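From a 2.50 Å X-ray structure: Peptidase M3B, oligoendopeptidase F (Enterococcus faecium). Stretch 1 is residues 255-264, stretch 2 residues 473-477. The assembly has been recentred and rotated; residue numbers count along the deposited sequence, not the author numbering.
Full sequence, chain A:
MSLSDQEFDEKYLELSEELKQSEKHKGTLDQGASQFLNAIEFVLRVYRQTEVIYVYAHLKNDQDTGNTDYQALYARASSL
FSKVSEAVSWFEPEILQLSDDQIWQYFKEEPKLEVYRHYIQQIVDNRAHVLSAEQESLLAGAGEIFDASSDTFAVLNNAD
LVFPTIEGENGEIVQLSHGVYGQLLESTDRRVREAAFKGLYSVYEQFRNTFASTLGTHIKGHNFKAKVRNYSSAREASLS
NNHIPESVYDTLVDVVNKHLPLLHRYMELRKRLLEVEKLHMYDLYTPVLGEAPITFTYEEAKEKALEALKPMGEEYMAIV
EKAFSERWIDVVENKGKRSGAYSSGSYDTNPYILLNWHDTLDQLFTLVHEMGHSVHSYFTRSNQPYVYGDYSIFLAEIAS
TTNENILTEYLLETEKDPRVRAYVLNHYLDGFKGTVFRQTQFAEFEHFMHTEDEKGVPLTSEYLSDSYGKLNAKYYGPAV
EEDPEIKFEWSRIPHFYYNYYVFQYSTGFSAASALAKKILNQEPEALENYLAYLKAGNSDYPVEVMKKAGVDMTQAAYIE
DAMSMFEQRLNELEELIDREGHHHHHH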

# COMPACT_ATOMS: atom_id res chain seq x y z
N VAL A 255 -9.75 -14.62 -29.70
CA VAL A 255 -10.94 -14.49 -30.54
C VAL A 255 -11.42 -13.03 -30.59
O VAL A 255 -11.77 -12.52 -31.65
CB VAL A 255 -12.07 -15.43 -30.08
CG1 VAL A 255 -13.33 -15.16 -30.87
CG2 VAL A 255 -11.63 -16.91 -30.24
N VAL A 256 -11.40 -12.36 -29.45
CA VAL A 256 -11.78 -10.96 -29.41
C VAL A 256 -10.83 -10.10 -30.25
O VAL A 256 -11.27 -9.27 -31.03
CB VAL A 256 -11.89 -10.42 -27.96
CG1 VAL A 256 -12.04 -8.92 -27.98
CG2 VAL A 256 -13.10 -11.06 -27.25
N ASN A 257 -9.53 -10.32 -30.11
CA ASN A 257 -8.55 -9.61 -30.95
C ASN A 257 -8.75 -9.83 -32.45
O ASN A 257 -8.60 -8.90 -33.24
CB ASN A 257 -7.12 -9.94 -30.55
CG ASN A 257 -6.61 -9.02 -29.47
OD1 ASN A 257 -6.03 -7.97 -29.76
ND2 ASN A 257 -6.88 -9.36 -28.22
N LYS A 258 -9.10 -11.05 -32.82
CA LYS A 258 -9.30 -11.38 -34.22
C LYS A 258 -10.59 -10.73 -34.75
O LYS A 258 -10.73 -10.55 -35.96
CB LYS A 258 -9.30 -12.91 -34.39
CG LYS A 258 -9.76 -13.43 -35.75
CD LYS A 258 -9.79 -14.97 -35.76
CE LYS A 258 -10.83 -15.55 -36.73
NZ LYS A 258 -10.35 -15.56 -38.14
N HIS A 259 -11.50 -10.34 -33.86
CA HIS A 259 -12.78 -9.74 -34.27
C HIS A 259 -12.95 -8.25 -33.91
O HIS A 259 -14.07 -7.74 -33.90
CB HIS A 259 -13.97 -10.54 -33.74
CG HIS A 259 -14.06 -11.92 -34.30
ND1 HIS A 259 -14.76 -12.20 -35.46
CD2 HIS A 259 -13.52 -13.09 -33.90
CE1 HIS A 259 -14.64 -13.48 -35.74
NE2 HIS A 259 -13.90 -14.05 -34.80
N LEU A 260 -11.85 -7.56 -33.63
CA LEU A 260 -11.91 -6.12 -33.36
C LEU A 260 -12.52 -5.33 -34.53
O LEU A 260 -13.19 -4.33 -34.31
CB LEU A 260 -10.52 -5.57 -33.01
CG LEU A 260 -9.95 -6.09 -31.69
CD1 LEU A 260 -8.57 -5.55 -31.47
CD2 LEU A 260 -10.87 -5.73 -30.51
N PRO A 261 -12.28 -5.77 -35.77
CA PRO A 261 -12.94 -5.02 -36.84
C PRO A 261 -14.47 -4.88 -36.66
O PRO A 261 -15.04 -3.90 -37.12
CB PRO A 261 -12.60 -5.82 -38.12
CG PRO A 261 -11.29 -6.52 -37.78
CD PRO A 261 -11.45 -6.88 -36.28
N LEU A 262 -15.12 -5.85 -36.02
CA LEU A 262 -16.56 -5.70 -35.74
C LEU A 262 -16.88 -4.50 -34.82
O LEU A 262 -17.80 -3.74 -35.12
CB LEU A 262 -17.14 -6.97 -35.13
CG LEU A 262 -17.17 -8.16 -36.08
CD1 LEU A 262 -17.67 -9.39 -35.33
CD2 LEU A 262 -18.03 -7.84 -37.28
N LEU A 263 -16.12 -4.33 -33.74
CA LEU A 263 -16.21 -3.14 -32.88
C LEU A 263 -15.91 -1.88 -33.69
O LEU A 263 -16.63 -0.88 -33.58
CB LEU A 263 -15.20 -3.21 -31.73
CG LEU A 263 -15.53 -2.66 -30.32
CD1 LEU A 263 -14.28 -2.16 -29.60
CD2 LEU A 263 -16.58 -1.59 -30.31
N HIS A 264 -14.84 -1.92 -34.48
CA HIS A 264 -14.46 -0.79 -35.31
C HIS A 264 -15.65 -0.34 -36.13
O HIS A 264 -15.98 0.85 -36.15
CB HIS A 264 -13.28 -1.14 -36.23
CG HIS A 264 -12.00 -1.42 -35.50
ND1 HIS A 264 -10.86 -1.87 -36.13
CD2 HIS A 264 -11.70 -1.35 -34.18
CE1 HIS A 264 -9.91 -2.05 -35.23
NE2 HIS A 264 -10.39 -1.74 -34.04
N ALA A 473 -6.71 2.09 -28.46
CA ALA A 473 -6.78 2.46 -29.87
C ALA A 473 -6.91 1.22 -30.73
O ALA A 473 -7.62 1.24 -31.74
CB ALA A 473 -5.53 3.27 -30.28
N LYS A 474 -6.23 0.15 -30.32
CA LYS A 474 -6.33 -1.15 -31.00
C LYS A 474 -7.77 -1.65 -30.94
O LYS A 474 -8.31 -2.14 -31.93
CB LYS A 474 -5.40 -2.17 -30.33
CG LYS A 474 -5.37 -3.56 -31.00
CD LYS A 474 -4.39 -4.55 -30.34
CE LYS A 474 -5.05 -5.25 -29.14
NZ LYS A 474 -4.27 -6.42 -28.59
N TYR A 475 -8.39 -1.53 -29.77
CA TYR A 475 -9.76 -1.97 -29.60
C TYR A 475 -10.76 -1.09 -30.34
O TYR A 475 -11.59 -1.57 -31.08
CB TYR A 475 -10.11 -2.07 -28.12
CG TYR A 475 -9.82 -3.43 -27.55
CD1 TYR A 475 -8.52 -3.85 -27.39
CD2 TYR A 475 -10.85 -4.30 -27.19
CE1 TYR A 475 -8.23 -5.11 -26.88
CE2 TYR A 475 -10.58 -5.55 -26.67
CZ TYR A 475 -9.26 -5.95 -26.53
OH TYR A 475 -8.94 -7.19 -26.03
N TYR A 476 -10.67 0.22 -30.18
CA TYR A 476 -11.70 1.05 -30.77
C TYR A 476 -11.52 1.38 -32.23
O TYR A 476 -12.50 1.66 -32.92
CB TYR A 476 -11.92 2.30 -29.92
CG TYR A 476 -12.66 1.96 -28.65
CD1 TYR A 476 -14.05 1.81 -28.64
CD2 TYR A 476 -11.97 1.72 -27.47
CE1 TYR A 476 -14.73 1.49 -27.47
CE2 TYR A 476 -12.64 1.39 -26.31
CZ TYR A 476 -14.01 1.29 -26.31
OH TYR A 476 -14.65 0.96 -25.15
N GLY A 477 -10.29 1.33 -32.72
CA GLY A 477 -10.03 1.58 -34.13
C GLY A 477 -10.04 3.05 -34.51
O GLY A 477 -10.21 3.91 -33.66
O HOH W 1 -13.11 2.34 -35.45

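Two hydrogen bonds, both centred on K474, join the helical segments. The K474 side chain, t at chi1, chi2 and chi4 but turned to p at chi3, brings NZ to 2.6 Å from N257 OD1, a short bond in which the ammonium donates to the amide oxygen. H264 NE2 donates to K474 O, in the last turn of the stretch 2 helix, at 3.0 Å with an N-H...O angle of 158°. That carbonyl lies near the plane of the imidazole, where the ring nitrogen can reach it. A water adds a further link, donating to Y476 O at 2.7 Å and, weakly, to H264 O at 3.3 Å.

G477 is the first residue to leave helical phi/psi, and its positive phi favours glycine. Its CA lies over one face of the H264 ring, 3.5 Å from the centroid, in a CH-pi contact. Here H264 and G477 approach to 5.2 Å between CA atoms, and an ideal CB on G477 would fall 2.4 Å from H264 CD2, a clash.

Apolar packing completes the contact. L260 points toward the second stretch and sets CD2 over the face of the Y475 ring, 3.9 Å from its centroid, while V256 CG1 approaches Y475 CE2 at 3.9 Å. One turn along from L260, L263 CD1 covers a face of the Y476 ring, 4.1 Å from Y476 CD1. Together the stretches bury 441 Å².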